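PDB 3HUR: alanine racemase from Oenococcus oeni PSU-1, which belongs to the alanine racemases, which join an N-terminal TIM-barrel domain to a C-terminal domain rich in strands. Local coordinates for residues A[12-17]-A[372-377]; A[28-33]-A[218-223]; A[62-67]-A[82-87]; A[100-105]-A[122-127]; A[228-233]-A[249-254]. One frame throughout, in Å; residues are numbered along the deposited sequence.

Interaction 1: A[12-17]-A[372-377]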
# COMPACT_ATOMS: atom_id res chain seq x y z
N VAL A 12 -7.93 -1.46 20.66
CA VAL A 12 -7.95 -0.01 20.96
C VAL A 12 -8.68 0.14 22.24
O VAL A 12 -9.83 -0.23 22.33
CB VAL A 12 -8.74 0.86 19.97
CG1 VAL A 12 -8.71 2.34 20.42
CG2 VAL A 12 -8.20 0.71 18.58
N SER A 13 -7.99 0.71 23.22
CA SER A 13 -8.50 0.86 24.56
C SER A 13 -8.98 2.32 24.68
O SER A 13 -8.22 3.24 24.44
CB SER A 13 -7.35 0.58 25.53
OG SER A 13 -7.79 0.86 26.83
N VAL A 14 -10.23 2.49 25.08
CA VAL A 14 -10.90 3.76 25.11
C VAL A 14 -11.38 4.06 26.55
O VAL A 14 -12.25 3.39 27.09
CB VAL A 14 -12.16 3.73 24.21
CG1 VAL A 14 -12.89 5.07 24.31
CG2 VAL A 14 -11.81 3.36 22.76
N ASP A 15 -10.80 5.08 27.17
CA ASP A 15 -11.13 5.41 28.54
C ASP A 15 -12.28 6.43 28.60
O ASP A 15 -12.09 7.63 28.29
CB ASP A 15 -9.89 5.97 29.20
CG ASP A 15 -10.18 6.63 30.50
OD1 ASP A 15 -11.38 6.71 30.85
OD2 ASP A 15 -9.21 7.09 31.14
N LEU A 16 -13.45 5.98 29.00
CA LEU A 16 -14.64 6.81 28.88
C LEU A 16 -14.67 7.89 29.90
O LEU A 16 -15.32 8.90 29.67
CB LEU A 16 -15.93 5.99 28.98
CG LEU A 16 -16.18 5.02 27.81
CD1 LEU A 16 -17.37 4.09 28.08
CD2 LEU A 16 -16.36 5.81 26.51
N ASP A 17 -13.96 7.69 31.01
CA ASP A 17 -13.83 8.73 32.04
C ASP A 17 -13.12 9.94 31.44
O ASP A 17 -13.50 11.08 31.69
CB ASP A 17 -12.97 8.29 33.24
CG ASP A 17 -13.68 7.31 34.17
OD1 ASP A 17 -14.85 7.52 34.57
OD2 ASP A 17 -13.02 6.32 34.56
N ARG A 372 -12.72 -2.28 19.83
CA ARG A 372 -12.65 -1.25 20.81
C ARG A 372 -13.00 -1.86 22.17
O ARG A 372 -14.05 -2.46 22.29
CB ARG A 372 -13.61 -0.12 20.44
CG ARG A 372 -13.03 0.90 19.50
CD ARG A 372 -12.52 0.34 18.22
NE ARG A 372 -12.12 1.43 17.34
CZ ARG A 372 -11.21 1.39 16.36
NH1 ARG A 372 -10.56 0.30 16.04
NH2 ARG A 372 -10.96 2.50 15.68
N ILE A 373 -12.10 -1.70 23.15
CA ILE A 373 -12.30 -2.11 24.52
C ILE A 373 -12.46 -0.87 25.44
O ILE A 373 -11.69 0.08 25.35
CB ILE A 373 -11.10 -2.96 24.99
CG1 ILE A 373 -10.95 -4.24 24.10
CG2 ILE A 373 -11.20 -3.36 26.48
CD1 ILE A 373 -12.23 -5.06 23.87
N TYR A 374 -13.45 -0.88 26.32
CA TYR A 374 -13.68 0.28 27.17
C TYR A 374 -13.17 0.04 28.58
O TYR A 374 -13.54 -0.95 29.21
CB TYR A 374 -15.17 0.65 27.12
CG TYR A 374 -15.58 0.90 25.71
CD1 TYR A 374 -16.10 -0.12 24.91
CD2 TYR A 374 -15.36 2.14 25.12
CE1 TYR A 374 -16.41 0.10 23.56
CE2 TYR A 374 -15.69 2.38 23.80
CZ TYR A 374 -16.19 1.39 23.02
OH TYR A 374 -16.47 1.70 21.73
N THR A 375 -12.34 0.95 29.07
CA THR A 375 -11.81 0.86 30.45
C THR A 375 -12.33 1.98 31.32
O THR A 375 -12.88 2.93 30.81
CB THR A 375 -10.30 1.05 30.49
OG1 THR A 375 -9.99 2.38 30.08
CG2 THR A 375 -9.58 0.04 29.57
N GLY A 376 -12.12 1.84 32.63
CA GLY A 376 -12.43 2.88 33.63
C GLY A 376 -13.76 2.70 34.35
O GLY A 376 -14.60 1.95 33.89
N ASP A 377 -13.92 3.40 35.47
CA ASP A 377 -15.08 3.23 36.36
C ASP A 377 -16.35 3.56 35.62
O ASP A 377 -17.35 2.85 35.71
CB ASP A 377 -14.97 4.15 37.61
CG ASP A 377 -13.82 3.76 38.58
OD1 ASP A 377 -13.33 2.60 38.57
OD2 ASP A 377 -13.42 4.64 39.40
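Val12 to Asp15 and Arg372 to Thr375 pair residue for residue as neighbouring parallel strands, their axes 4.6 Å apart and twisted by 34°. The pairing joins strand 10-15, near the N-terminus, to strand 372-375, near the C-terminus, in the mixed sheet outside the barrel. Ile373 holds its middle: its N donates to Val12 O (2.8 Å), and its O accepts from Val14 N (2.8 Å). Further on, Thr375 N donates to Val14 O (3.1 Å).

Val12, Val14, Arg372 and Tyr374 share one face of the sheet. There Val12 CG2 sits over the guanidinium of Arg372, nearer its rim than its middle and 3.5 Å from NH1. The arginine chain bends at chi2 (56°), and carbonyl oxygens bind its far end: Ala367 and Ile370 take NH1, Leu366 and Gly45 take NH2. Val14 lies beside Tyr374 and points the same way, with CB 3.7 Å from ring atom CD2, while Leu16 crosses the ring obliquely; the tyrosine OH bonds to Leu46 O. On the other face, Thr375 CG2 touches Ser13 OG at 3.4 Å.

Beyond the strands, Asp15 is the N-cap of helix 16-30, its OD1 accepting from Ala18 N and weakly from Asp17 N. Asp17 in turn spans the contact, with OD2 taking a weak bond from Asp377 N (3.2 Å, 122° at the hydrogen) and OD1 accepting from Leu378 N. Amide N-H groups at these two helix starts would probably favour the charged form of both carboxylates, though Asp377 nearby works against this for Asp17.

Interaction 2: A[28-33]-A[218-223]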
# COMPACT_ATOMS: atom_id res chain seq x y z
N GLU A 28 -15.71 24.37 31.00
CA GLU A 28 -15.11 25.37 31.87
C GLU A 28 -14.26 26.34 31.09
O GLU A 28 -14.11 27.47 31.50
CB GLU A 28 -14.22 24.72 32.96
CG GLU A 28 -14.95 23.76 33.90
CD GLU A 28 -13.98 22.88 34.72
OE1 GLU A 28 -12.96 23.43 35.23
OE2 GLU A 28 -14.23 21.64 34.87
N TRP A 29 -13.70 25.90 29.98
CA TRP A 29 -12.77 26.71 29.21
C TRP A 29 -13.53 27.79 28.47
O TRP A 29 -12.97 28.86 28.17
CB TRP A 29 -12.06 25.81 28.21
CG TRP A 29 -11.00 26.43 27.33
CD1 TRP A 29 -11.10 26.72 25.99
CD2 TRP A 29 -9.65 26.75 27.70
NE1 TRP A 29 -9.91 27.22 25.52
CE2 TRP A 29 -9.00 27.25 26.55
CE3 TRP A 29 -8.94 26.70 28.91
CZ2 TRP A 29 -7.67 27.69 26.58
CZ3 TRP A 29 -7.59 27.12 28.93
CH2 TRP A 29 -6.98 27.62 27.77
N THR A 30 -14.77 27.50 28.14
CA THR A 30 -15.59 28.38 27.31
C THR A 30 -16.75 28.99 28.12
O THR A 30 -17.57 29.73 27.58
CB THR A 30 -16.11 27.63 26.05
OG1 THR A 30 -17.12 26.67 26.41
CG2 THR A 30 -14.96 26.92 25.32
N LYS A 31 -16.81 28.67 29.41
CA LYS A 31 -17.96 29.00 30.25
C LYS A 31 -19.27 28.72 29.53
O LYS A 31 -20.10 29.60 29.35
CB LYS A 31 -17.85 30.47 30.71
CG LYS A 31 -17.37 30.64 32.15
CD LYS A 31 -15.85 30.49 32.36
CE LYS A 31 -15.45 30.80 33.87
NZ LYS A 31 -14.18 30.14 34.38
N ALA A 32 -19.48 27.48 29.13
CA ALA A 32 -20.61 27.14 28.29
C ALA A 32 -21.77 26.71 29.16
O ALA A 32 -21.57 26.19 30.25
CB ALA A 32 -20.23 26.06 27.36
N LYS A 33 -22.99 26.90 28.66
CA LYS A 33 -24.17 26.55 29.43
C LYS A 33 -24.59 25.15 29.04
O LYS A 33 -24.64 24.26 29.87
CB LYS A 33 -25.32 27.58 29.22
CG LYS A 33 -25.09 28.98 29.97
CD LYS A 33 -24.40 28.80 31.41
CE LYS A 33 -24.43 30.07 32.32
NZ LYS A 33 -23.98 31.32 31.60
N ILE A 218 -17.96 35.72 20.37
CA ILE A 218 -18.43 34.36 20.13
C ILE A 218 -19.33 33.98 21.30
O ILE A 218 -18.95 34.11 22.47
CB ILE A 218 -17.26 33.34 20.03
CG1 ILE A 218 -16.18 33.79 19.03
CG2 ILE A 218 -17.77 32.00 19.59
CD1 ILE A 218 -16.65 33.86 17.59
N SER A 219 -20.54 33.54 20.99
CA SER A 219 -21.40 32.97 22.03
C SER A 219 -21.06 31.49 22.30
O SER A 219 -21.00 30.66 21.39
CB SER A 219 -22.88 33.06 21.63
OG SER A 219 -23.69 32.37 22.59
N PHE A 220 -20.85 31.18 23.56
CA PHE A 220 -20.63 29.83 23.99
C PHE A 220 -21.87 29.30 24.67
O PHE A 220 -21.83 28.33 25.44
CB PHE A 220 -19.38 29.81 24.84
CG PHE A 220 -18.17 30.20 24.06
CD1 PHE A 220 -17.61 29.31 23.15
CD2 PHE A 220 -17.65 31.49 24.15
CE1 PHE A 220 -16.52 29.66 22.37
CE2 PHE A 220 -16.56 31.85 23.38
CZ PHE A 220 -15.98 30.93 22.49
N ALA A 221 -23.00 29.90 24.33
CA ALA A 221 -24.26 29.47 24.92
C ALA A 221 -24.37 27.93 24.83
O ALA A 221 -24.49 27.24 25.85
CB ALA A 221 -25.44 30.18 24.23
N ALA A 222 -24.29 27.41 23.59
CA ALA A 222 -24.27 25.97 23.31
C ALA A 222 -23.09 25.66 22.40
O ALA A 222 -23.10 25.99 21.19
CB ALA A 222 -25.55 25.53 22.65
N ILE A 223 -22.09 25.02 23.00
CA ILE A 223 -20.93 24.54 22.26
C ILE A 223 -21.16 23.13 21.69
O ILE A 223 -22.00 22.38 22.17
CB ILE A 223 -19.66 24.62 23.10
CG1 ILE A 223 -19.68 23.66 24.30
CG2 ILE A 223 -19.43 26.05 23.57
CD1 ILE A 223 -18.28 23.57 25.02
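Thr30, Ala32 and Lys33 meet Phe220, Ala221 and Ile223 in a mixed contact of one backbone bond and a small apolar patch. It lies where the chain leaving helix 16-30 runs toward strand 34-38 and the loop before strand 222-223 comes alongside, the place where the first and last strands of a TIM barrel adjoin.

The polar evidence is on the main chain. Lys33 N donates to Ala221 O at 3.2 Å with an angle of 142° at the hydrogen. One residue earlier, Ala32 CA lies 3.3 Å from Phe220 O, a CA-H...O contact. Lys31, with a phi of 43°, turns the chain so that Ala32 and Lys33 can run past the other segment.

Thr30 carries most of the side-chain packing. Its CB is 3.7 Å from Phe220 CD1, the two side chains crossing at about a right angle, and its carbonyl O approaches Phe220 CB at 3.3 Å. The hydroxyl lies between the backbone N and the carbonyl carbon (chi1 71°); OG1 is thereby 3.6 Å from Ile223 CD1 while it bonds to Ile26 O in its own helix. Ala32 CB rests on Ile223 CG2 at 3.9 Å, and that same methyl reaches the edge of the Phe220 ring. Ser219 OG accepts from Ala221 N, an ST turn that shapes the loop.

Around this patch, strand 34-38 bonds through Lys34 and Tyr36 to Ala221 and Ile223, Ser202 OG bonds to Ala222 O, and Cys209 of helix 206-211 packs on both Thr30 and Ile223.

Interaction 3: A[62-67]-A[82-87]; sequences DALIVS and LPIWVL
Ile65 CD1 approaches the indole of Trp85 obliquely, 3.8 Å from CE3, the two side chains lying side by side and pointing the same way. Their strands, 63-66 and 84-86, belong to a beta-alpha-beta unit of the TIM barrel, with helix 69-77 between them. One face of the indole carries Leu87 CD2, 3.7 Å above the ring plane and displaced toward the rim. Tyr163 makes an edge-to-face contact with the same ring, whose NE1 has a weak bond to Thr106 OG1. Leu87 also closes on the other strand, its CG 3.5 Å from Ile65 CG2.

The strands run parallel, 19° apart, and are stitched by Leu64 N to Pro83 O, Trp85 N to Leu64 O and Val66 N to Trp85 O, each 3.0 Å. A fourth bond, Leu87 N to Val66 O, is weak, with only 125° at the hydrogen.

Ile65 and Trp85 point to the barrel interior. Leu64, Val66, Ile84 and Val86 occupy the opposite face, where Ala72, Leu75 and Arg76 of helix 69-77 cover members of the group. Val66 CG2 and Val86 CG2 meet there at 4.0 Å.

At the strand ends, Asp62 OD2 accepts from Val35 N and forms a salt bridge with Arg27, whereas Ser67 O bonds to His7 of the second subunit. Before the pairing starts, the Pro83 ring packs on the chain: Pro83 CD lies 3.4 Å from Asp62 O.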
# COMPACT_ATOMS: atom_id res chain seq x y z
N ASP A 62 -25.58 17.77 27.11
CA ASP A 62 -27.01 18.03 27.16
C ASP A 62 -27.75 17.63 25.89
O ASP A 62 -29.00 17.59 25.84
CB ASP A 62 -27.25 19.52 27.42
CG ASP A 62 -26.36 20.06 28.54
OD1 ASP A 62 -26.63 19.75 29.73
OD2 ASP A 62 -25.36 20.72 28.21
N ALA A 63 -26.99 17.42 24.82
CA ALA A 63 -27.53 16.75 23.62
C ALA A 63 -26.42 16.01 22.86
O ALA A 63 -25.22 16.10 23.17
CB ALA A 63 -28.19 17.72 22.75
N LEU A 64 -26.83 15.30 21.85
CA LEU A 64 -25.91 14.54 21.03
C LEU A 64 -26.20 14.91 19.61
O LEU A 64 -27.36 15.00 19.24
CB LEU A 64 -26.15 13.03 21.21
CG LEU A 64 -26.09 12.51 22.64
CD1 LEU A 64 -26.60 11.06 22.70
CD2 LEU A 64 -24.70 12.66 23.17
N ILE A 65 -25.16 15.12 18.81
CA ILE A 65 -25.31 15.39 17.36
C ILE A 65 -24.64 14.24 16.56
O ILE A 65 -23.52 13.83 16.88
CB ILE A 65 -24.65 16.74 16.95
CG1 ILE A 65 -25.10 17.87 17.89
CG2 ILE A 65 -24.97 17.07 15.53
CD1 ILE A 65 -24.46 19.33 17.63
N VAL A 66 -25.34 13.74 15.56
CA VAL A 66 -24.87 12.65 14.72
C VAL A 66 -25.21 12.98 13.26
O VAL A 66 -25.91 13.97 13.00
CB VAL A 66 -25.48 11.27 15.15
CG1 VAL A 66 -25.16 10.94 16.64
CG2 VAL A 66 -26.90 11.23 14.89
N SER A 67 -24.68 12.15 12.33
CA SER A 67 -24.70 12.44 10.86
C SER A 67 -25.77 11.72 10.06
O SER A 67 -25.96 11.98 8.90
CB SER A 67 -23.35 12.07 10.24
OG SER A 67 -22.27 12.42 11.13
N LEU A 82 -31.24 11.65 26.01
CA LEU A 82 -30.92 13.03 25.67
C LEU A 82 -31.47 13.34 24.32
O LEU A 82 -31.72 12.45 23.50
CB LEU A 82 -29.44 13.27 25.64
CG LEU A 82 -28.72 13.10 26.96
CD1 LEU A 82 -27.24 13.24 26.75
CD2 LEU A 82 -29.21 14.09 27.96
N PRO A 83 -31.73 14.63 24.07
CA PRO A 83 -32.15 14.96 22.69
C PRO A 83 -31.00 14.73 21.69
O PRO A 83 -29.84 14.90 22.02
CB PRO A 83 -32.54 16.44 22.76
CG PRO A 83 -32.04 16.95 24.14
CD PRO A 83 -31.72 15.78 25.00
N ILE A 84 -31.37 14.37 20.47
CA ILE A 84 -30.43 14.02 19.43
C ILE A 84 -30.78 14.78 18.20
O ILE A 84 -31.95 14.93 17.87
CB ILE A 84 -30.50 12.51 19.07
CG1 ILE A 84 -29.93 11.67 20.21
CG2 ILE A 84 -29.71 12.24 17.80
CD1 ILE A 84 -30.62 10.38 20.43
N TRP A 85 -29.76 15.20 17.50
CA TRP A 85 -29.92 16.09 16.38
C TRP A 85 -29.15 15.46 15.25
O TRP A 85 -27.96 15.22 15.36
CB TRP A 85 -29.33 17.45 16.80
CG TRP A 85 -29.18 18.51 15.77
CD1 TRP A 85 -29.57 18.50 14.46
CD2 TRP A 85 -28.62 19.81 16.01
NE1 TRP A 85 -29.24 19.69 13.86
CE2 TRP A 85 -28.66 20.51 14.81
CE3 TRP A 85 -28.05 20.42 17.13
CZ2 TRP A 85 -28.17 21.79 14.69
CZ3 TRP A 85 -27.56 21.69 17.00
CH2 TRP A 85 -27.63 22.37 15.79
N VAL A 86 -29.86 15.16 14.18
CA VAL A 86 -29.28 14.54 13.02
C VAL A 86 -29.00 15.61 11.97
O VAL A 86 -29.85 16.43 11.69
CB VAL A 86 -30.24 13.45 12.50
CG1 VAL A 86 -29.67 12.77 11.21
CG2 VAL A 86 -30.45 12.45 13.61
N LEU A 87 -27.82 15.57 11.35
CA LEU A 87 -27.31 16.78 10.71
C LEU A 87 -27.77 17.08 9.30
O LEU A 87 -27.86 18.31 8.93
CB LEU A 87 -25.79 16.86 10.79
CG LEU A 87 -25.28 17.45 12.10
CD1 LEU A 87 -23.77 17.59 12.06
CD2 LEU A 87 -25.93 18.80 12.37

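Interaction 4: A[100-105]-A[122-127]; sequences DHDIVI and TLKVSL
Asp102 and Lys124 form the charged part of the contact. Asp102 OD1 is 3.4 Å from Lys124 NZ, a salt bridge, yet it lies nearer still to Lys124 CE (3.1 Å), so the carboxylate flanks the end of the chain. The lysine, extended beyond CG, passes it at a slant.

Among main-chain bonds, Ile105 N donates to Lys124 O at 3.0 Å, and Ser126 N to Ile105 O at 2.8 Å, the latter with 131° at the hydrogen. Ile105 and Val125 form the parallel bridge between these strands. Before it a water spans the gap, donating to Ile103 O and accepting from Lys124 N.

Side chains also pack by van der Waals contact: the Val104 CG1 methyl touches the Ser126 hydroxyl oxygen OG at 3.5 Å, and Val104 CG2 lies on Lys124 CB. Ile105 CD1 and Leu123 CD1 make an apolar contact at 4.2 Å.

Asp102 is also the C-prime residue of a Schellman motif, with Ile103 N bonding to Phe98 O. It thus ends helix 95-100 and offers its carboxylate to Lys124 of strand 123-128; strands 103-107 and 123-128 flank helix 110-114 in a beta-alpha-beta unit of the barrel, and water links them where they have not yet converged.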
# COMPACT_ATOMS: atom_id res chain seq x y z
N ASP A 100 -41.48 11.34 16.88
CA ASP A 100 -41.70 10.27 17.85
C ASP A 100 -40.47 9.92 18.66
O ASP A 100 -40.60 9.44 19.80
CB ASP A 100 -42.20 8.99 17.18
CG ASP A 100 -43.63 9.13 16.59
OD1 ASP A 100 -44.39 10.10 16.95
OD2 ASP A 100 -43.96 8.23 15.74
N HIS A 101 -39.29 10.14 18.07
CA HIS A 101 -38.03 9.78 18.72
C HIS A 101 -37.24 10.98 19.25
O HIS A 101 -36.07 10.83 19.64
CB HIS A 101 -37.16 8.98 17.73
CG HIS A 101 -37.77 7.68 17.31
ND1 HIS A 101 -37.83 6.58 18.15
CD2 HIS A 101 -38.31 7.29 16.13
CE1 HIS A 101 -38.40 5.58 17.50
NE2 HIS A 101 -38.70 5.98 16.28
N ASP A 102 -37.89 12.16 19.25
CA ASP A 102 -37.33 13.40 19.81
C ASP A 102 -35.99 13.73 19.16
O ASP A 102 -34.95 13.86 19.85
CB ASP A 102 -37.13 13.26 21.31
CG ASP A 102 -36.65 14.56 21.95
OD1 ASP A 102 -37.07 15.63 21.42
OD2 ASP A 102 -35.88 14.53 22.97
N ILE A 103 -36.01 13.82 17.84
CA ILE A 103 -34.83 14.13 17.08
C ILE A 103 -34.93 15.52 16.51
O ILE A 103 -35.91 15.84 15.83
CB ILE A 103 -34.65 13.13 15.90
CG1 ILE A 103 -34.45 11.71 16.44
CG2 ILE A 103 -33.49 13.57 15.00
CD1 ILE A 103 -34.23 10.69 15.36
N VAL A 104 -33.91 16.33 16.78
CA VAL A 104 -33.83 17.65 16.22
C VAL A 104 -33.37 17.56 14.79
O VAL A 104 -32.47 16.81 14.51
CB VAL A 104 -32.81 18.51 16.98
CG1 VAL A 104 -32.65 19.88 16.30
CG2 VAL A 104 -33.19 18.65 18.44
N ILE A 105 -33.93 18.35 13.90
CA ILE A 105 -33.47 18.42 12.51
C ILE A 105 -33.11 19.86 12.11
O ILE A 105 -33.51 20.81 12.78
CB ILE A 105 -34.47 17.79 11.52
CG1 ILE A 105 -35.74 18.63 11.38
CG2 ILE A 105 -34.84 16.34 11.95
CD1 ILE A 105 -36.68 18.07 10.33
N THR A 122 -44.65 17.90 18.55
CA THR A 122 -43.69 18.98 18.45
C THR A 122 -42.45 18.50 17.64
O THR A 122 -41.84 17.48 17.96
CB THR A 122 -43.33 19.58 19.84
OG1 THR A 122 -41.93 19.47 20.09
CG2 THR A 122 -44.12 18.92 21.00
N LEU A 123 -42.16 19.22 16.55
CA LEU A 123 -40.97 19.05 15.72
C LEU A 123 -39.93 20.05 16.17
O LEU A 123 -40.18 21.27 16.12
CB LEU A 123 -41.28 19.29 14.24
CG LEU A 123 -40.11 19.11 13.26
CD1 LEU A 123 -39.62 17.65 13.23
CD2 LEU A 123 -40.48 19.57 11.85
N LYS A 124 -38.77 19.55 16.59
CA LYS A 124 -37.68 20.42 17.05
C LYS A 124 -36.73 20.66 15.87
O LYS A 124 -36.29 19.70 15.21
CB LYS A 124 -36.91 19.77 18.18
CG LYS A 124 -37.78 19.27 19.30
CD LYS A 124 -36.94 18.76 20.44
CE LYS A 124 -37.72 18.60 21.70
NZ LYS A 124 -36.74 18.71 22.81
N VAL A 125 -36.43 21.94 15.62
CA VAL A 125 -35.78 22.38 14.40
C VAL A 125 -34.64 23.30 14.75
O VAL A 125 -34.66 23.91 15.81
CB VAL A 125 -36.76 23.11 13.46
CG1 VAL A 125 -37.87 22.15 12.98
CG2 VAL A 125 -37.35 24.35 14.13
N SER A 126 -33.65 23.36 13.88
CA SER A 126 -32.49 24.21 14.07
C SER A 126 -32.32 25.04 12.84
O SER A 126 -32.43 24.55 11.73
CB SER A 126 -31.20 23.41 14.26
OG SER A 126 -31.09 22.95 15.58
N LEU A 127 -31.95 26.28 13.03
CA LEU A 127 -31.89 27.20 11.95
C LEU A 127 -30.43 27.48 11.71
O LEU A 127 -29.70 27.94 12.60
CB LEU A 127 -32.63 28.45 12.38
CG LEU A 127 -32.97 29.48 11.34
CD1 LEU A 127 -33.98 28.93 10.36
CD2 LEU A 127 -33.56 30.63 12.15
O HOH W 1 -38.40 16.61 16.70

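Interaction 5: A[228-233]-A[249-254]; sequences LISGVN and RIFSVC
Ser230 O and Ile250 N form the central bond, 3.0 Å long with 162° at the hydrogen. The same oxygen lies at the edge of the Phe251 ring, 3.6 Å from CE2, close to the ring plane. Val232 CG1 comes to that edge as well, 3.8 Å from CE2, its side chain crossing Phe251 at about a right angle. Ile250 fills in beside them: CG2 is 3.6 Å from Ile229 O, and CG1, set between the backbone N and the carbonyl carbon (chi1 79°), touches Ser230 CA. The main chains come close too, with Gly231 CA 4.1 Å from Arg249 CA.

A second shell sets these groups. Arg249 lays CG over one face of the Phe251 ring, 3.7 Å above its plane and toward the rim, and its NH1 donates to Phe251 O at 3.0 Å within the guanidinium plane. On the other segment, Gly231 N bonds to Leu228 O in the 3-10 turn, and Ser230 OG pairs with Gln227 O.

Farther out, Ala18, Ala19 and Asn22 of helix 16-30 pack on Ile250, and Val12 and Leu366 on Phe251. Asn22 ND2 also bonds to Ile229 O. Between the loop that follows the last barrel strand and the start of strand 251-263, two buried backbone carbonyls, those of Ile229 and Ser230, are thus satisfied by N-H donors, and the edge of the Phe251 ring packs beside Ser230 O.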
# COMPACT_ATOMS: atom_id res chain seq x y z
N LEU A 228 -12.55 16.98 19.16
CA LEU A 228 -11.70 17.20 20.32
C LEU A 228 -12.06 16.26 21.45
O LEU A 228 -11.34 16.21 22.47
CB LEU A 228 -11.81 18.65 20.82
CG LEU A 228 -13.04 19.09 21.64
CD1 LEU A 228 -13.07 18.56 23.04
CD2 LEU A 228 -13.06 20.62 21.68
N ILE A 229 -13.20 15.59 21.34
CA ILE A 229 -13.60 14.67 22.39
C ILE A 229 -12.55 13.59 22.61
O ILE A 229 -12.32 13.16 23.72
CB ILE A 229 -14.91 13.99 22.07
CG1 ILE A 229 -16.07 15.02 22.16
CG2 ILE A 229 -15.08 12.87 23.02
CD1 ILE A 229 -17.46 14.53 21.62
N SER A 230 -11.91 13.15 21.53
CA SER A 230 -10.95 12.07 21.60
C SER A 230 -9.63 12.51 22.17
O SER A 230 -8.79 11.66 22.51
CB SER A 230 -10.72 11.49 20.22
OG SER A 230 -9.91 12.33 19.42
N GLY A 231 -9.43 13.81 22.28
CA GLY A 231 -8.20 14.35 22.85
C GLY A 231 -7.11 14.64 21.83
O GLY A 231 -5.96 14.99 22.18
N VAL A 232 -7.42 14.48 20.55
CA VAL A 232 -6.43 14.81 19.55
C VAL A 232 -6.38 16.32 19.31
O VAL A 232 -7.31 17.05 19.68
CB VAL A 232 -6.73 14.14 18.17
CG1 VAL A 232 -6.81 12.64 18.30
CG2 VAL A 232 -7.97 14.75 17.53
N ASN A 233 -5.31 16.75 18.62
CA ASN A 233 -5.18 18.10 18.09
C ASN A 233 -5.96 18.29 16.81
O ASN A 233 -5.53 17.88 15.76
CB ASN A 233 -3.71 18.41 17.81
CG ASN A 233 -3.45 19.91 17.68
OD1 ASN A 233 -2.46 20.42 18.22
ND2 ASN A 233 -4.35 20.62 17.01
N ARG A 249 -5.83 12.59 25.90
CA ARG A 249 -5.97 11.59 24.81
C ARG A 249 -6.67 10.37 25.40
O ARG A 249 -6.22 9.84 26.38
CB ARG A 249 -4.61 11.19 24.19
CG ARG A 249 -4.71 10.14 23.03
CD ARG A 249 -3.33 9.76 22.38
NE ARG A 249 -2.24 9.81 23.35
CZ ARG A 249 -1.91 8.84 24.22
NH1 ARG A 249 -2.56 7.66 24.25
NH2 ARG A 249 -0.90 9.04 25.07
N ILE A 250 -7.81 9.96 24.83
CA ILE A 250 -8.64 8.96 25.47
C ILE A 250 -8.37 7.54 24.99
O ILE A 250 -8.82 6.58 25.62
CB ILE A 250 -10.17 9.29 25.35
CG1 ILE A 250 -10.76 8.94 23.98
CG2 ILE A 250 -10.42 10.76 25.64
CD1 ILE A 250 -12.23 9.20 23.91
N PHE A 251 -7.64 7.39 23.91
CA PHE A 251 -7.50 6.07 23.29
C PHE A 251 -6.04 5.65 23.31
O PHE A 251 -5.18 6.50 23.38
CB PHE A 251 -8.02 6.09 21.85
CG PHE A 251 -7.32 7.10 21.01
CD1 PHE A 251 -6.21 6.77 20.30
CD2 PHE A 251 -7.75 8.41 21.01
CE1 PHE A 251 -5.53 7.72 19.55
CE2 PHE A 251 -7.08 9.37 20.27
CZ PHE A 251 -5.96 9.04 19.54
N SER A 252 -5.81 4.34 23.25
CA SER A 252 -4.51 3.72 23.11
C SER A 252 -4.68 2.49 22.23
O SER A 252 -5.78 1.90 22.17
CB SER A 252 -4.06 3.20 24.43
OG SER A 252 -3.72 4.23 25.33
N VAL A 253 -3.60 2.11 21.54
CA VAL A 253 -3.56 0.83 20.90
C VAL A 253 -2.71 -0.02 21.85
O VAL A 253 -1.63 0.40 22.31
CB VAL A 253 -2.99 0.87 19.48
CG1 VAL A 253 -2.94 -0.56 18.89
CG2 VAL A 253 -3.82 1.77 18.59
N CYS A 254 -3.23 -1.20 22.18
CA CYS A 254 -2.60 -2.07 23.12
C CYS A 254 -2.43 -3.45 22.54
O CYS A 254 -3.12 -3.85 21.60
CB CYS A 254 -3.50 -2.24 24.34
SG CYS A 254 -3.81 -0.79 25.24

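In the fold
Interactions 2, 3 and 4 share the parallel barrel sheet of the N-terminal domain. Interactions 3 and 4 are neighbours in it, their centres 10 Å apart, joined through strands 84-86 and 103-107, while interaction 2 lies at the strand 222-223 side, its centre 17 Å from that of interaction 3. Interactions 1 and 5 both reach the mixed sheet, 5 through strand 251-263, which neighbours strand 10-15; their centres are 11 Å apart and they touch. Along the chain, interaction 1 encloses all the others; interaction 2 encloses 3 and then 4, and interaction 5 follows. Helix 16-30 serves both interactions 1 and 2, so this helix is the covalent path from the mixed sheet to the barrel.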